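Long-range contact in FixK2 protein (Bradyrhizobium japonicum, PDB 4I2O), which probably acts as a DNA-binding transcription factor of the CRP/FNR superfamily, linked to the regulation of nitrogen fixation: residues T66-S71 / E105-T110. The protein carries 1 engineered substitution. Numbering follows the deposited sequence.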
ATOM      1  N   THR A  66     -18.095 -11.822 -13.910  1.00 23.34           N
ATOM      2  CA  THR A  66     -19.226 -11.260 -13.140  1.00 23.07           C
ATOM      3  C   THR A  66     -18.991 -11.458 -11.678  1.00 22.97           C
ATOM      4  O   THR A  66     -18.238 -12.352 -11.301  1.00 28.37           O
ATOM      5  CB  THR A  66     -20.555 -11.944 -13.477  1.00 29.53           C
ATOM      6  OG1 THR A  66     -20.476 -13.350 -13.145  1.00 28.95           O
ATOM      7  CG2 THR A  66     -20.881 -11.831 -15.004  1.00 30.25           C
ATOM      8  N   GLY A  67     -19.647 -10.639 -10.858  1.00 23.91           N
ATOM      9  CA  GLY A  67     -19.516 -10.714  -9.409  1.00 20.35           C
ATOM     10  C   GLY A  67     -18.467  -9.778  -8.809  1.00 22.94           C
ATOM     11  O   GLY A  67     -18.324  -8.654  -9.248  1.00 23.96           O
ATOM     12  N   ALA A  68     -17.805 -10.214  -7.745  1.00 17.80           N
ATOM     13  CA  ALA A  68     -16.900  -9.312  -7.000  1.00 20.18           C
ATOM     14  C   ALA A  68     -16.060 -10.139  -6.054  1.00 19.19           C
ATOM     15  O   ALA A  68     -16.546 -11.128  -5.483  1.00 19.54           O
ATOM     16  CB  ALA A  68     -17.729  -8.252  -6.201  1.00 23.86           C
ATOM     17  N   VAL A  69     -14.836  -9.670  -5.830  1.00 19.28           N
ATOM     18  CA  VAL A  69     -13.856 -10.421  -5.026  1.00 15.79           C
ATOM     19  C   VAL A  69     -13.225  -9.455  -4.015  1.00 18.85           C
ATOM     20  O   VAL A  69     -12.982  -8.302  -4.329  1.00 19.67           O
ATOM     21  CB  VAL A  69     -12.778 -11.015  -5.980  1.00 16.71           C
ATOM     22  CG1 VAL A  69     -11.629 -11.720  -5.173  1.00 22.88           C
ATOM     23  CG2 VAL A  69     -13.446 -12.067  -6.933  1.00 16.70           C
ATOM     24  N   ARG A  70     -12.930  -9.931  -2.818  1.00 16.93           N
ATOM     25  CA  ARG A  70     -12.106  -9.116  -1.886  1.00 17.73           C
ATOM     26  C   ARG A  70     -10.748  -9.750  -1.636  1.00 19.71           C
ATOM     27  O   ARG A  70     -10.664 -10.964  -1.485  1.00 20.93           O
ATOM     28  CB  ARG A  70     -12.869  -8.935  -0.558  1.00 16.91           C
ATOM     29  CG  ARG A  70     -13.286 -10.274   0.095  1.00 17.69           C
ATOM     30  CD  ARG A  70     -14.061 -10.087   1.494  1.00 20.20           C
ATOM     31  NE  ARG A  70     -14.551 -11.391   1.909  1.00 24.11           N
ATOM     32  CZ  ARG A  70     -15.825 -11.800   1.814  1.00 21.08           C
ATOM     33  NH1 ARG A  70     -16.818 -10.982   1.471  1.00 21.50           N
ATOM     34  NH2 ARG A  70     -16.130 -13.043   2.141  1.00 22.97           N
ATOM     35  N   SER A  71      -9.691  -8.931  -1.583  1.00 19.30           N
ATOM     36  CA  SER A  71      -8.337  -9.389  -1.265  1.00 18.13           C
ATOM     37  C   SER A  71      -8.032  -8.801   0.100  1.00 20.20           C
ATOM     38  O   SER A  71      -8.284  -7.612   0.299  1.00 19.04           O
ATOM     39  CB  SER A  71      -7.273  -8.833  -2.271  1.00 27.72           C
ATOM     40  OG  SER A  71      -7.361  -9.520  -3.527  1.00 36.59           O
ATOM     41  N   GLU A 105     -11.290 -13.849  -1.772  1.00 20.85           N
ATOM     42  CA  GLU A 105     -12.552 -14.578  -1.570  1.00 19.79           C
ATOM     43  C   GLU A 105     -13.614 -13.947  -2.407  1.00 20.81           C
ATOM     44  O   GLU A 105     -13.667 -12.740  -2.553  1.00 23.56           O
ATOM     45  CB  GLU A 105     -13.037 -14.458  -0.101  1.00 28.88           C
ATOM     46  CG  GLU A 105     -12.503 -15.476   0.866  1.00 32.08           C
ATOM     47  CD  GLU A 105     -12.924 -15.204   2.314  1.00 37.79           C
ATOM     48  OE1 GLU A 105     -13.302 -14.042   2.629  1.00 31.99           O
ATOM     49  OE2 GLU A 105     -12.816 -16.146   3.148  1.00 36.66           O
ATOM     50  N   ALA A 106     -14.534 -14.771  -2.921  1.00 20.69           N
ATOM     51  CA  ALA A 106     -15.697 -14.222  -3.615  1.00 21.05           C
ATOM     52  C   ALA A 106     -16.614 -13.526  -2.615  1.00 19.25           C
ATOM     53  O   ALA A 106     -16.942 -14.092  -1.591  1.00 23.65           O
ATOM     54  CB  ALA A 106     -16.476 -15.332  -4.343  1.00 19.36           C
ATOM     55  N   ILE A 107     -17.042 -12.300  -2.938  1.00 18.73           N
ATOM     56  CA  ILE A 107     -17.978 -11.543  -2.083  1.00 16.29           C
ATOM     57  C   ILE A 107     -19.408 -12.007  -2.339  1.00 21.26           C
ATOM     58  O   ILE A 107     -20.242 -12.055  -1.411  1.00 22.29           O
ATOM     59  CB  ILE A 107     -17.870 -10.053  -2.346  1.00 19.69           C
ATOM     60  CG1 ILE A 107     -16.464  -9.583  -1.957  1.00 19.35           C
ATOM     61  CG2 ILE A 107     -18.865  -9.258  -1.498  1.00 21.24           C
ATOM     62  CD1 ILE A 107     -16.175  -8.164  -2.511  1.00 23.41           C
ATOM     63  N   ILE A 108     -19.666 -12.360  -3.602  1.00 20.94           N
ATOM     64  CA  ILE A 108     -20.990 -12.879  -4.064  1.00 20.10           C
ATOM     65  C   ILE A 108     -20.642 -13.931  -5.094  1.00 21.52           C
ATOM     66  O   ILE A 108     -19.494 -14.031  -5.487  1.00 24.75           O
ATOM     67  CB  ILE A 108     -21.849 -11.768  -4.732  1.00 25.08           C
ATOM     68  CG1 ILE A 108     -21.019 -10.944  -5.733  1.00 26.86           C
ATOM     69  CG2 ILE A 108     -22.454 -10.819  -3.656  1.00 28.08           C
ATOM     70  CD1 ILE A 108     -21.852  -9.951  -6.570  1.00 27.22           C
ATOM     71  N   ASP A 109     -21.612 -14.763  -5.499  1.00 22.07           N
ATOM     72  CA  ASP A 109     -21.286 -15.694  -6.602  1.00 21.81           C
ATOM     73  C   ASP A 109     -20.554 -14.959  -7.721  1.00 23.76           C
ATOM     74  O   ASP A 109     -21.035 -13.885  -8.158  1.00 24.19           O
ATOM     75  CB  ASP A 109     -22.581 -16.314  -7.183  1.00 23.72           C
ATOM     76  CG  ASP A 109     -23.248 -17.275  -6.232  1.00 31.85           C
ATOM     77  OD1 ASP A 109     -22.657 -17.543  -5.182  1.00 28.73           O
ATOM     78  OD2 ASP A 109     -24.361 -17.788  -6.537  1.00 30.49           O
ATOM     79  N   THR A 110     -19.437 -15.535  -8.208  1.00 23.10           N
ATOM     80  CA  THR A 110     -18.531 -14.797  -9.111  1.00 20.10           C
ATOM     81  C   THR A 110     -18.036 -15.730 -10.198  1.00 23.81           C
ATOM     82  O   THR A 110     -17.722 -16.900  -9.915  1.00 23.73           O
ATOM     83  CB  THR A 110     -17.344 -14.293  -8.297  1.00 20.39           C
ATOM     84  OG1 THR A 110     -17.836 -13.231  -7.445  1.00 26.09           O
ATOM     85  CG2 THR A 110     -16.227 -13.685  -9.189  1.00 22.98           C
TER
HETATM   86  O   HOH W   1     -19.629 -12.083   1.211  1.00 27.09           O
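Arg70 and Glu105 face each other as an antiparallel hydrogen-bonded pair, Arg70 N giving to Glu105 O at 2.9 Å and Glu105 N to Arg70 O at 3.0 Å. One step along, Val69 and Ala106 form the non-hydrogen-bonded pair, and Ile107 N then reaches Ala68 O at 2.8 Å. The charged ends repeat the pairing: NE and NH2 of Arg70 converge on a single oxygen, Glu105 OE1, each at 3.0 Å. That oxygen lies in the guanidinium plane, yet the carboxylate is turned 82° from it, and NH2 approaches from above the carboxylate. Asp48 also pairs with NH2 and Asp186 with NH1, while a water links NH1 to Ile107 O; three acidic groups would thus offset the buried charge of Arg70, which lies close to the like charge of Arg80. The strands belong to the beta-roll of the cyclic nucleotide-binding fold, and Asp186 ties it to the helix-turn-helix domain. Apolar contact comes from Ile107, whose CG1 lies against Arg70 CG at 3.8 Å and whose CD1 meets Ala68 CB, and from Ile108, whose CD1 packs on Gly67 CA. Past the strand pairing, Thr110 OG1 sits beside its own backbone N (chi1 -71°), accepting from Ala68 N at 3.0 Å and donating to Ile108 O at 2.7 Å.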